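Local coordinates for protein putative metal-dependent isothiocyanate hydrolase SaxA (Pectobacterium carotovorum, PDB 6BRM) that probably hydrolyses isothiocyanates, using a two-zinc centre of the metallo-beta-lactamase superfamily, at residues 22-27 against 71-76; 5-10 against 48-53; 165-170 against 198-203; 65-70 against 144-149. All coordinates share one frame; numbering follows the deposited sequence.

Contact 1. Residues 22-27 against 71-76. With ZN (zinc ion), chain M.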
loop_
_atom_site.group_PDB
_atom_site.type_symbol
_atom_site.label_atom_id
_atom_site.label_comp_id
_atom_site.label_asym_id
_atom_site.label_seq_id
_atom_site.Cartn_x
_atom_site.Cartn_y
_atom_site.Cartn_z
ATOM N N ILE B 22 -17.564 -12.906 9.761
ATOM C CA ILE B 22 -16.846 -11.787 9.151
ATOM C C ILE B 22 -17.830 -10.914 8.378
ATOM O O ILE B 22 -18.553 -11.418 7.518
ATOM C CB ILE B 22 -15.711 -12.277 8.209
ATOM C CG1 ILE B 22 -14.637 -13.048 9.003
ATOM C CG2 ILE B 22 -15.080 -11.107 7.451
ATOM C CD1 ILE B 22 -14.740 -14.555 8.899
ATOM N N ASP B 23 -17.843 -9.615 8.690
ATOM C CA ASP B 23 -18.620 -8.599 7.963
ATOM C C ASP B 23 -20.128 -8.901 7.867
ATOM O O ASP B 23 -20.636 -9.199 6.781
ATOM C CB ASP B 23 -18.016 -8.375 6.570
ATOM C CG ASP B 23 -16.592 -7.839 6.626
ATOM O OD1 ASP B 23 -15.980 -7.850 7.715
ATOM O OD2 ASP B 23 -16.084 -7.404 5.571
ATOM N N PRO B 24 -20.850 -8.807 9.000
ATOM C CA PRO B 24 -22.278 -9.148 8.999
ATOM C C PRO B 24 -23.191 -8.087 8.356
ATOM O O PRO B 24 -23.316 -6.975 8.878
ATOM C CB PRO B 24 -22.609 -9.335 10.494
ATOM C CG PRO B 24 -21.369 -9.004 11.263
ATOM C CD PRO B 24 -20.396 -8.360 10.328
ATOM N N MET B 25 -23.799 -8.442 7.221
ATOM C CA MET B 25 -24.894 -7.676 6.617
ATOM C C MET B 25 -26.176 -8.484 6.834
ATOM O O MET B 25 -26.367 -9.527 6.202
ATOM C CB MET B 25 -24.640 -7.450 5.124
ATOM C CG MET B 25 -25.502 -6.358 4.508
ATOM S SD MET B 25 -25.978 -6.626 2.786
ATOM C CE MET B 25 -24.400 -6.785 1.959
ATOM N N LEU B 26 -27.038 -8.007 7.734
ATOM C CA LEU B 26 -28.197 -8.773 8.224
ATOM C C LEU B 26 -29.584 -8.170 7.899
ATOM O O LEU B 26 -30.595 -8.627 8.442
ATOM C CB LEU B 26 -28.046 -8.991 9.745
ATOM C CG LEU B 26 -27.366 -10.286 10.204
ATOM C CD1 LEU B 26 -26.035 -10.527 9.507
ATOM C CD2 LEU B 26 -27.185 -10.252 11.714
ATOM N N ALA B 27 -29.645 -7.172 7.014
ATOM C CA ALA B 27 -30.935 -6.593 6.594
ATOM C C ALA B 27 -31.700 -7.558 5.685
ATOM O O ALA B 27 -31.090 -8.331 4.942
ATOM C CB ALA B 27 -30.730 -5.259 5.886
ATOM N N ASP B 71 -22.518 -2.220 3.329
ATOM C CA ASP B 71 -22.576 -3.600 2.801
ATOM C C ASP B 71 -21.685 -4.625 3.544
ATOM O O ASP B 71 -21.592 -5.781 3.122
ATOM C CB ASP B 71 -22.259 -3.624 1.290
ATOM C CG ASP B 71 -20.862 -3.115 0.974
ATOM O OD1 ASP B 71 -20.547 -1.993 1.420
ATOM O OD2 ASP B 71 -20.082 -3.814 0.285
ATOM N N HIS B 72 -21.006 -4.194 4.612
ATOM C CA HIS B 72 -20.270 -5.083 5.523
ATOM C C HIS B 72 -20.697 -4.981 6.998
ATOM O O HIS B 72 -20.226 -5.759 7.823
ATOM C CB HIS B 72 -18.775 -4.767 5.424
ATOM C CG HIS B 72 -18.231 -4.871 4.037
ATOM N ND1 HIS B 72 -17.529 -5.969 3.595
ATOM C CD2 HIS B 72 -18.302 -4.020 2.986
ATOM C CE1 HIS B 72 -17.185 -5.791 2.332
ATOM N NE2 HIS B 72 -17.641 -4.614 1.939
ATOM N N TRP B 73 -21.587 -4.041 7.320
ATOM C CA TRP B 73 -21.955 -3.711 8.698
ATOM C C TRP B 73 -23.107 -2.700 8.644
ATOM O O TRP B 73 -22.891 -1.484 8.751
ATOM C CB TRP B 73 -20.744 -3.139 9.453
ATOM C CG TRP B 73 -20.985 -2.777 10.894
ATOM C CD1 TRP B 73 -20.871 -1.537 11.455
ATOM C CD2 TRP B 73 -21.360 -3.663 11.955
ATOM N NE1 TRP B 73 -21.157 -1.596 12.795
ATOM C CE2 TRP B 73 -21.458 -2.888 13.130
ATOM C CE3 TRP B 73 -21.626 -5.039 12.025
ATOM C CZ2 TRP B 73 -21.810 -3.443 14.367
ATOM C CZ3 TRP B 73 -21.978 -5.593 13.257
ATOM C CH2 TRP B 73 -22.065 -4.794 14.410
ATOM N N ASP B 74 -24.321 -3.216 8.445
ATOM C CA ASP B 74 -25.528 -2.380 8.294
ATOM C C ASP B 74 -26.255 -2.167 9.617
ATOM O O ASP B 74 -25.918 -2.793 10.625
ATOM C CB ASP B 74 -26.485 -2.955 7.229
ATOM C CG ASP B 74 -27.014 -4.352 7.564
ATOM O OD1 ASP B 74 -26.735 -4.896 8.654
ATOM O OD2 ASP B 74 -27.718 -4.919 6.709
ATOM N N GLU B 75 -27.252 -1.282 9.597
ATOM C CA GLU B 75 -28.070 -0.976 10.782
ATOM C C GLU B 75 -28.771 -2.225 11.335
ATOM O O GLU B 75 -28.859 -2.390 12.549
ATOM C CB GLU B 75 -29.101 0.123 10.462
ATOM C CG GLU B 75 -29.745 0.791 11.680
ATOM C CD GLU B 75 -28.821 1.757 12.418
ATOM O OE1 GLU B 75 -28.144 2.581 11.757
ATOM O OE2 GLU B 75 -28.786 1.709 13.670
ATOM N N ALA B 76 -29.251 -3.100 10.448
ATOM C CA ALA B 76 -29.879 -4.372 10.853
ATOM C C ALA B 76 -28.959 -5.249 11.711
ATOM O O ALA B 76 -29.397 -5.820 12.712
ATOM C CB ALA B 76 -30.339 -5.149 9.627
HETATM ZN ZN ZN M . -17.899 -3.714 -0.046
HETATM O O HOH W 1 -18.237 -1.654 0.667
HETATM O O HOH W 2 -17.926 -2.721 -2.009
#

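Contact 2. Residues 5-10 against 48-53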
loop_
_atom_site.group_PDB
_atom_site.type_symbol
_atom_site.label_atom_id
_atom_site.label_comp_id
_atom_site.label_asym_id
_atom_site.label_seq_id
_atom_site.Cartn_x
_atom_site.Cartn_y
_atom_site.Cartn_z
ATOM N N GLN B 5 -20.351 -19.241 2.543
ATOM C CA GLN B 5 -20.799 -18.001 1.911
ATOM C C GLN B 5 -22.213 -17.733 2.415
ATOM O O GLN B 5 -23.072 -18.619 2.337
ATOM C CB GLN B 5 -20.788 -18.142 0.381
ATOM C CG GLN B 5 -21.251 -16.917 -0.414
ATOM C CD GLN B 5 -20.349 -15.703 -0.256
ATOM O OE1 GLN B 5 -19.184 -15.817 0.122
ATOM N NE2 GLN B 5 -20.888 -14.531 -0.556
ATOM N N ILE B 6 -22.443 -16.535 2.956
ATOM C CA ILE B 6 -23.782 -16.106 3.385
ATOM C C ILE B 6 -24.381 -15.237 2.273
ATOM O O ILE B 6 -25.176 -15.736 1.480
ATOM C CB ILE B 6 -23.751 -15.394 4.765
ATOM C CG1 ILE B 6 -23.250 -16.348 5.863
ATOM C CG2 ILE B 6 -25.121 -14.828 5.128
ATOM C CD1 ILE B 6 -24.212 -17.452 6.267
ATOM N N ARG B 7 -23.987 -13.962 2.202
ATOM C CA ARG B 7 -24.378 -13.060 1.105
ATOM C C ARG B 7 -23.477 -11.819 1.104
ATOM O O ARG B 7 -23.201 -11.253 2.164
ATOM C CB ARG B 7 -25.865 -12.667 1.191
ATOM C CG ARG B 7 -26.274 -11.905 2.449
ATOM C CD ARG B 7 -26.564 -10.427 2.193
ATOM N NE ARG B 7 -27.989 -10.181 1.945
ATOM C CZ ARG B 7 -28.931 -10.030 2.884
ATOM N NH1 ARG B 7 -28.641 -10.095 4.183
ATOM N NH2 ARG B 7 -30.193 -9.809 2.519
ATOM N N ASN B 8 -23.029 -11.414 -0.085
ATOM C CA ASN B 8 -22.007 -10.368 -0.260
ATOM C C ASN B 8 -20.682 -10.833 0.387
ATOM O O ASN B 8 -20.257 -11.959 0.116
ATOM C CB ASN B 8 -22.516 -8.997 0.236
ATOM C CG ASN B 8 -21.772 -7.822 -0.391
ATOM O OD1 ASN B 8 -21.578 -7.764 -1.609
ATOM N ND2 ASN B 8 -21.357 -6.876 0.443
ATOM N N ALA B 9 -20.032 -10.006 1.213
ATOM C CA ALA B 9 -18.793 -10.387 1.901
ATOM C C ALA B 9 -19.057 -11.032 3.263
ATOM O O ALA B 9 -18.109 -11.386 3.972
ATOM C CB ALA B 9 -17.893 -9.173 2.064
ATOM N N THR B 10 -20.332 -11.168 3.635
ATOM C CA THR B 10 -20.710 -11.852 4.864
ATOM C C THR B 10 -20.435 -13.350 4.726
ATOM O O THR B 10 -20.768 -13.964 3.706
ATOM C CB THR B 10 -22.191 -11.613 5.209
ATOM O OG1 THR B 10 -22.480 -10.212 5.115
ATOM C CG2 THR B 10 -22.520 -12.103 6.615
ATOM N N VAL B 48 -30.828 -9.873 -2.583
ATOM C CA VAL B 48 -31.240 -11.227 -2.188
ATOM C C VAL B 48 -31.440 -11.278 -0.671
ATOM O O VAL B 48 -30.856 -10.480 0.067
ATOM C CB VAL B 48 -30.181 -12.280 -2.618
ATOM C CG1 VAL B 48 -30.704 -13.704 -2.440
ATOM C CG2 VAL B 48 -29.753 -12.060 -4.067
ATOM N N ALA B 49 -32.280 -12.208 -0.216
ATOM C CA ALA B 49 -32.489 -12.451 1.214
ATOM C C ALA B 49 -31.340 -13.263 1.819
ATOM O O ALA B 49 -30.429 -13.694 1.110
ATOM C CB ALA B 49 -33.809 -13.176 1.434
ATOM N N LEU B 50 -31.393 -13.462 3.135
ATOM C CA LEU B 50 -30.459 -14.354 3.823
ATOM C C LEU B 50 -30.813 -15.814 3.515
ATOM O O LEU B 50 -31.983 -16.192 3.602
ATOM C CB LEU B 50 -30.506 -14.136 5.337
ATOM C CG LEU B 50 -29.970 -12.803 5.862
ATOM C CD1 LEU B 50 -30.462 -12.551 7.281
ATOM C CD2 LEU B 50 -28.448 -12.771 5.808
ATOM N N PRO B 51 -29.805 -16.644 3.180
ATOM C CA PRO B 51 -30.077 -18.056 2.893
ATOM C C PRO B 51 -30.352 -18.914 4.139
ATOM O O PRO B 51 -30.778 -20.061 3.997
ATOM C CB PRO B 51 -28.795 -18.515 2.195
ATOM C CG PRO B 51 -27.731 -17.677 2.810
ATOM C CD PRO B 51 -28.359 -16.350 3.132
ATOM N N VAL B 52 -30.092 -18.368 5.331
ATOM C CA VAL B 52 -30.372 -19.031 6.608
ATOM C C VAL B 52 -30.917 -18.002 7.605
ATOM O O VAL B 52 -30.778 -16.800 7.372
ATOM C CB VAL B 52 -29.100 -19.700 7.189
ATOM C CG1 VAL B 52 -28.798 -21.002 6.456
ATOM C CG2 VAL B 52 -27.901 -18.758 7.137
ATOM N N PRO B 53 -31.546 -18.463 8.712
ATOM C CA PRO B 53 -31.996 -17.512 9.742
ATOM C C PRO B 53 -30.840 -16.849 10.494
ATOM O O PRO B 53 -29.724 -17.372 10.500
ATOM C CB PRO B 53 -32.832 -18.381 10.692
ATOM C CG PRO B 53 -32.333 -19.766 10.480
ATOM C CD PRO B 53 -31.983 -19.837 9.023
#

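Contact 3. Residues 165-170 against 198-203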
loop_
_atom_site.group_PDB
_atom_site.type_symbol
_atom_site.label_atom_id
_atom_site.label_comp_id
_atom_site.label_asym_id
_atom_site.label_seq_id
_atom_site.Cartn_x
_atom_site.Cartn_y
_atom_site.Cartn_z
ATOM N N THR B 165 -10.346 -4.472 -1.579
ATOM C CA THR B 165 -9.147 -3.869 -2.161
ATOM C C THR B 165 -9.117 -4.140 -3.667
ATOM O O THR B 165 -9.607 -5.173 -4.103
ATOM C CB THR B 165 -7.852 -4.421 -1.506
ATOM O OG1 THR B 165 -6.700 -3.824 -2.121
ATOM C CG2 THR B 165 -7.745 -5.947 -1.619
ATOM N N VAL B 166 -8.569 -3.206 -4.448
ATOM C CA VAL B 166 -8.178 -3.488 -5.836
ATOM C C VAL B 166 -6.732 -4.001 -5.830
ATOM O O VAL B 166 -6.101 -4.098 -4.764
ATOM C CB VAL B 166 -8.336 -2.263 -6.784
ATOM C CG1 VAL B 166 -9.729 -1.657 -6.655
ATOM C CG2 VAL B 166 -7.257 -1.203 -6.555
ATOM N N TRP B 167 -6.214 -4.338 -7.008
ATOM C CA TRP B 167 -4.838 -4.821 -7.128
ATOM C C TRP B 167 -3.824 -3.711 -6.805
ATOM O O TRP B 167 -3.645 -2.768 -7.583
ATOM C CB TRP B 167 -4.578 -5.393 -8.526
ATOM C CG TRP B 167 -3.285 -6.142 -8.636
ATOM C CD1 TRP B 167 -2.027 -5.609 -8.702
ATOM C CD2 TRP B 167 -3.119 -7.563 -8.703
ATOM N NE1 TRP B 167 -1.092 -6.610 -8.799
ATOM C CE2 TRP B 167 -1.733 -7.820 -8.801
ATOM C CE3 TRP B 167 -4.006 -8.646 -8.684
ATOM C CZ2 TRP B 167 -1.212 -9.115 -8.889
ATOM C CZ3 TRP B 167 -3.489 -9.933 -8.762
ATOM C CH2 TRP B 167 -2.101 -10.157 -8.866
ATOM N N VAL B 168 -3.186 -3.838 -5.639
ATOM C CA VAL B 168 -2.005 -3.043 -5.272
ATOM C C VAL B 168 -0.911 -4.001 -4.797
ATOM O O VAL B 168 -1.187 -5.180 -4.585
ATOM C CB VAL B 168 -2.334 -1.974 -4.209
ATOM C CG1 VAL B 168 -3.128 -0.850 -4.842
ATOM C CG2 VAL B 168 -3.105 -2.554 -3.025
ATOM N N LYS B 169 0.320 -3.516 -4.638
ATOM C CA LYS B 169 1.445 -4.415 -4.286
ATOM C C LYS B 169 1.391 -4.969 -2.848
ATOM O O LYS B 169 1.905 -6.063 -2.611
ATOM C CB LYS B 169 2.822 -3.794 -4.618
ATOM C CG LYS B 169 3.728 -3.416 -3.447
ATOM C CD LYS B 169 5.029 -2.824 -3.961
ATOM C CE LYS B 169 6.011 -2.558 -2.836
ATOM N NZ LYS B 169 5.498 -1.605 -1.819
ATOM N N PRO B 170 0.779 -4.236 -1.890
ATOM C CA PRO B 170 0.536 -4.856 -0.577
ATOM C C PRO B 170 -0.306 -6.141 -0.622
ATOM O O PRO B 170 -0.170 -6.998 0.261
ATOM C CB PRO B 170 -0.197 -3.756 0.191
ATOM C CG PRO B 170 0.358 -2.503 -0.377
ATOM C CD PRO B 170 0.484 -2.792 -1.848
ATOM N N ILE B 198 -13.396 0.012 -7.795
ATOM C CA ILE B 198 -13.139 0.219 -6.358
ATOM C C ILE B 198 -12.873 -1.076 -5.571
ATOM O O ILE B 198 -12.428 -1.014 -4.416
ATOM C CB ILE B 198 -14.279 1.014 -5.665
ATOM C CG1 ILE B 198 -15.648 0.349 -5.871
ATOM C CG2 ILE B 198 -14.307 2.447 -6.177
ATOM C CD1 ILE B 198 -16.685 0.758 -4.849
ATOM N N ILE B 199 -13.173 -2.226 -6.181
ATOM C CA ILE B 199 -12.845 -3.544 -5.638
ATOM C C ILE B 199 -12.404 -4.462 -6.797
ATOM O O ILE B 199 -12.281 -4.001 -7.935
ATOM C CB ILE B 199 -14.033 -4.142 -4.832
ATOM C CG1 ILE B 199 -15.304 -4.240 -5.685
ATOM C CG2 ILE B 199 -14.311 -3.312 -3.582
ATOM C CD1 ILE B 199 -16.436 -4.975 -4.996
ATOM N N MET B 200 -12.166 -5.745 -6.517
ATOM C CA MET B 200 -11.655 -6.679 -7.535
ATOM C C MET B 200 -12.742 -7.119 -8.511
ATOM O O MET B 200 -13.936 -6.915 -8.269
ATOM C CB MET B 200 -11.021 -7.917 -6.888
ATOM C CG MET B 200 -10.001 -7.596 -5.811
ATOM S SD MET B 200 -8.805 -8.890 -5.459
ATOM C CE MET B 200 -7.273 -8.107 -5.958
ATOM N N GLY B 201 -12.304 -7.730 -9.610
ATOM C CA GLY B 201 -13.200 -8.243 -10.643
ATOM C C GLY B 201 -12.755 -9.591 -11.167
ATOM O O GLY B 201 -12.106 -10.362 -10.457
ATOM N N LYS B 202 -13.120 -9.873 -12.416
ATOM C CA LYS B 202 -12.748 -11.127 -13.076
ATOM C C LYS B 202 -11.252 -11.181 -13.406
ATOM O O LYS B 202 -10.617 -12.209 -13.171
ATOM C CB LYS B 202 -13.609 -11.382 -14.329
ATOM C CG LYS B 202 -13.396 -10.428 -15.501
ATOM C CD LYS B 202 -14.542 -10.509 -16.502
ATOM C CE LYS B 202 -14.287 -9.636 -17.722
ATOM N NZ LYS B 202 -15.403 -9.700 -18.704
ATOM N N GLU B 203 -10.695 -10.081 -13.924
ATOM C CA GLU B 203 -9.260 -10.003 -14.274
ATOM C C GLU B 203 -8.338 -10.342 -13.102
ATOM O O GLU B 203 -7.318 -11.010 -13.280
ATOM C CB GLU B 203 -8.890 -8.610 -14.805
ATOM C CG GLU B 203 -9.302 -8.348 -16.249
ATOM C CD GLU B 203 -8.707 -7.060 -16.803
ATOM O OE1 GLU B 203 -9.486 -6.146 -17.156
ATOM O OE2 GLU B 203 -7.461 -6.958 -16.879
#

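Contact 4. Residues 65-70 against 144-149. With ZN (zinc ion), chain L.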
loop_
_atom_site.group_PDB
_atom_site.type_symbol
_atom_site.label_atom_id
_atom_site.label_comp_id
_atom_site.label_asym_id
_atom_site.label_seq_id
_atom_site.Cartn_x
_atom_site.Cartn_y
_atom_site.Cartn_z
ATOM N N LEU B 65 -14.861 -7.194 11.721
ATOM C CA LEU B 65 -15.201 -6.126 10.774
ATOM C C LEU B 65 -13.941 -5.641 10.059
ATOM O O LEU B 65 -13.043 -5.079 10.697
ATOM C CB LEU B 65 -15.850 -4.939 11.502
ATOM C CG LEU B 65 -17.370 -4.911 11.714
ATOM C CD1 LEU B 65 -17.971 -6.298 11.887
ATOM C CD2 LEU B 65 -17.707 -4.034 12.914
ATOM N N THR B 66 -13.894 -5.850 8.741
ATOM C CA THR B 66 -12.804 -5.343 7.903
ATOM C C THR B 66 -12.885 -3.821 7.776
ATOM O O THR B 66 -11.858 -3.143 7.747
ATOM C CB THR B 66 -12.818 -5.964 6.492
ATOM O OG1 THR B 66 -14.054 -5.659 5.830
ATOM C CG2 THR B 66 -12.631 -7.477 6.566
ATOM N N HIS B 67 -14.112 -3.310 7.672
ATOM C CA HIS B 67 -14.402 -1.870 7.705
ATOM C C HIS B 67 -15.907 -1.643 7.918
ATOM O O HIS B 67 -16.681 -2.605 7.960
ATOM C CB HIS B 67 -13.897 -1.151 6.437
ATOM C CG HIS B 67 -14.493 -1.647 5.153
ATOM N ND1 HIS B 67 -14.686 -2.983 4.875
ATOM C CD2 HIS B 67 -14.889 -0.976 4.044
ATOM C CE1 HIS B 67 -15.198 -3.111 3.663
ATOM N NE2 HIS B 67 -15.334 -1.908 3.136
ATOM N N THR B 68 -16.310 -0.378 8.056
ATOM C CA THR B 68 -17.692 -0.022 8.403
ATOM C C THR B 68 -18.571 0.428 7.218
ATOM O O THR B 68 -19.597 1.077 7.429
ATOM C CB THR B 68 -17.696 1.070 9.492
ATOM O OG1 THR B 68 -17.015 2.232 9.004
ATOM C CG2 THR B 68 -17.004 0.568 10.750
ATOM N N HIS B 69 -18.192 0.080 5.985
ATOM C CA HIS B 69 -19.069 0.300 4.825
ATOM C C HIS B 69 -20.352 -0.512 5.000
ATOM O O HIS B 69 -20.304 -1.654 5.465
ATOM C CB HIS B 69 -18.377 -0.067 3.504
ATOM C CG HIS B 69 -17.395 0.961 3.025
ATOM N ND1 HIS B 69 -16.535 0.734 1.969
ATOM C CD2 HIS B 69 -17.130 2.217 3.463
ATOM C CE1 HIS B 69 -15.792 1.811 1.774
ATOM N NE2 HIS B 69 -16.135 2.723 2.666
ATOM N N THR B 70 -21.485 0.084 4.632
ATOM C CA THR B 70 -22.816 -0.443 4.983
ATOM C C THR B 70 -23.073 -1.873 4.493
ATOM O O THR B 70 -23.733 -2.653 5.184
ATOM C CB THR B 70 -23.940 0.487 4.476
ATOM O OG1 THR B 70 -23.610 1.848 4.784
ATOM C CG2 THR B 70 -25.279 0.135 5.122
ATOM N N GLY B 144 -11.818 5.096 2.329
ATOM C CA GLY B 144 -11.094 4.881 3.586
ATOM C C GLY B 144 -10.157 3.690 3.587
ATOM O O GLY B 144 -9.639 3.292 2.540
ATOM N N ASP B 145 -9.942 3.136 4.779
ATOM C CA ASP B 145 -9.189 1.900 4.963
ATOM C C ASP B 145 -10.142 0.710 5.040
ATOM O O ASP B 145 -11.272 0.837 5.524
ATOM C CB ASP B 145 -8.348 1.969 6.242
ATOM C CG ASP B 145 -7.326 3.096 6.218
ATOM O OD1 ASP B 145 -6.686 3.313 5.169
ATOM O OD2 ASP B 145 -7.154 3.761 7.261
ATOM N N ALA B 146 -9.675 -0.441 4.561
ATOM C CA ALA B 146 -10.417 -1.701 4.665
ATOM C C ALA B 146 -9.444 -2.878 4.590
ATOM O O ALA B 146 -8.846 -3.126 3.541
ATOM C CB ALA B 146 -11.462 -1.792 3.566
ATOM N N CYS B 147 -9.299 -3.604 5.699
ATOM C CA CYS B 147 -8.211 -4.575 5.849
ATOM C C CYS B 147 -8.540 -5.980 5.350
ATOM O O CYS B 147 -9.699 -6.408 5.359
ATOM C CB CYS B 147 -7.764 -4.659 7.313
ATOM S SG CYS B 147 -8.981 -5.377 8.443
ATOM N N GLY B 148 -7.495 -6.681 4.911
ATOM C CA GLY B 148 -7.552 -8.112 4.642
ATOM C C GLY B 148 -7.260 -8.881 5.915
ATOM O O GLY B 148 -6.835 -8.293 6.915
ATOM N N LEU B 149 -7.496 -10.191 5.879
ATOM C CA LEU B 149 -7.295 -11.063 7.043
ATOM C C LEU B 149 -6.708 -12.397 6.613
ATOM O O LEU B 149 -7.301 -13.089 5.784
ATOM C CB LEU B 149 -8.620 -11.339 7.752
ATOM C CG LEU B 149 -9.455 -10.165 8.243
ATOM C CD1 LEU B 149 -10.846 -10.654 8.620
ATOM C CD2 LEU B 149 -8.780 -9.483 9.421
HETATM ZN ZN ZN L . -16.141 -1.287 1.173
HETATM O O HOH W 1 -18.237 -1.654 0.667
#

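Contact 1. Residues 22-27 against 71-76
H72 and D23 lie side by side, and H72 ND1 donates to D23 OD2 at 2.8 Å. The bond is bent, 141° at the hydrogen, and reaches the anti side of a carboxylate turned 81° from the imidazole plane. With ND1 occupied in this way, H72 NE2 is directed at a zinc ion 2.2 Å away. D71 OD2 binds the same metal, and D71 OD1 takes a hydrogen bond from a zinc-bound water; D164 and H221 supply the remaining protein ligands. D23 OD2 also bonds to T66, so this one oxygen has two partners. Farther along, D74 uses both oxygens on their syn sides: L26 N gives an almost straight bond to OD1 (3.3 Å, 172°) and A27 N one to OD2 (3.0 Å). OD1 additionally caps A77 N at the start of helix 75-80. Apolar contacts fill in around these bonds. P24 CD approaches W73 CE3 obliquely at 3.9 Å, A27 CB meets A76 CB, and the bent M25 chain brings CE beside the D71 backbone. D71 and H72 end the HxHxDH sequence of the metallo-beta-lactamase superfamily, with D23 as second-shell partner of its last histidine.

Contact 2. Residues 5-10 against 48-53
R7 supplies the polar link to the 48-53 loop: its NH2 donates to V48 O at 2.6 Å, with 152° at the hydrogen. The carbonyl oxygen lies near the guanidinium edge, while the peptide between A49 and L50 passes over one face of the flat group. The chain bends at chi2 (108°) and chi3 (94°), which brings NH2 to V48 O and that face to the peptide. M25 O and A27 O take further bonds from NH1 and NH2, so three backbone carbonyls, from two parts of the one long loop between strand 18-22 and helix 54-58, share the arginine. Apolar contacts come mostly from I6. I6 CG2, anti to the backbone N, reaches L50 CD2 at 4.0 Å and P51 CD at 4.1 Å, whereas I6 CD1 meets V52 CG2 at 4.0 Å. L50 CD2 also lies against the R7 guanidinium, and the P51 ring rests on the I6 carbonyl. I6 and R7 both face T10 in a classic beta bulge, and R7 begins the type II' turn that ends at T10. The contact thus lays the loop that precedes helix 54-58 along the end of strand 2-7, which runs between strands 10-15 and 256-258, and L57 of that helix packs on both I6 and V52.

Contact 3. Residues 165-170 against 198-203
V166 and M200 bring together two loops that flank the two-zinc site, one following the metal ligand D164 and the other carrying I199, whose side chain packs on the ligands H128 and H221. The contact between them is one of van der Waals packing. V166 CG1, anti to its own carbonyl carbon, lies against the peptide joining I198 and I199, at 3.4 Å from I198 C and 3.5 Å from I199 N. M200 crosses in the reverse direction. M200 CG passes beside T165 O, and the M200 chain then bends at chi3 (116°), which places the methyl CE 4.1 Å from both V166 C and W167 N. The M200 CE methyl also comes obliquely to the indole, 4.3 Å from W167 CE3. Within the first loop, T165 OG1 donates to V166 O at 2.7 Å, in the carbonyl plane and on a lone pair; Q127 N also bonds to this hydroxyl. I198 O accepts a bond from H128 ND1, tying the second loop to a zinc ligand. W167 packs against helix 203-211 and meets Y171 of helix 169-178 edge-to-face, while its NE1 bonds to Y134 O of the second subunit, so the contact sits between the starts of these two helices and the dimer interface.

Contact 4. Residues 65-70 against 144-149
The H67 imidazole has the methyl of A146 over one face: A146 CB is 3.5 Å from the H67 ring centroid and 15° off the ring normal, a CH-pi contact displaced toward the CG side. T66 OG1 and H69 CE1 lie at the edge, near the ring plane. H67 ND1 donates to T66 OG1 at 2.9 Å, only 8° out of that plane, and D23 is the hydroxyl's other partner. This bond and the zinc ion 2.2 Å from H67 NE2 together fix the ring's rotation. H67 CG stands between the backbone N and the carbonyl carbon (chi1 60°), which turns a face of the ring to the A146 methyl. H69 ND1 binds the same zinc, also at 2.2 Å, and the H69 ring takes H67 CD2 over the rim of one face; its NE2 bonds to L142 O. H128, D164 and a water shared with the second zinc complete the coordination. The two backbones meet through a single weak hydrogen bond, C147 N to T66 O at 3.3 Å. Beyond it, T66 CG2 touches L149 CD1 at 4.2 Å, and C147 SG lies close to the T66 backbone. The contact joins the loop that follows strand 62-64 of one beta sheet and leads to helix 75-80 with the segment running from helix 137-143 into strand 148-152 of the other sheet, between strands 120-124 and 159-163.

How the contacts relate
From the N terminus, the end of strand 2-7 and its turn open contact 2, and 22-27 opens contact 1 before residues 48-53 close contact 2, so these two loops cross. Contact 4 opens at 65-70, just before 71-76 closes contact 1, and crosses it in turn, closing only at 144-149. Contact 3 follows in series, from 165-170 to 198-203. Contacts 1 and 2 meet through T10 with D23 and N8 with D71. Contacts 1 and 4 share a zinc-bound water, and D23 joins them behind the metals. Contact 4 ties the two beta sheets together. Contact 3 touches none of the others and lies across the chain's centre from contacts 1 and 2; like contact 4, it reaches the second subunit.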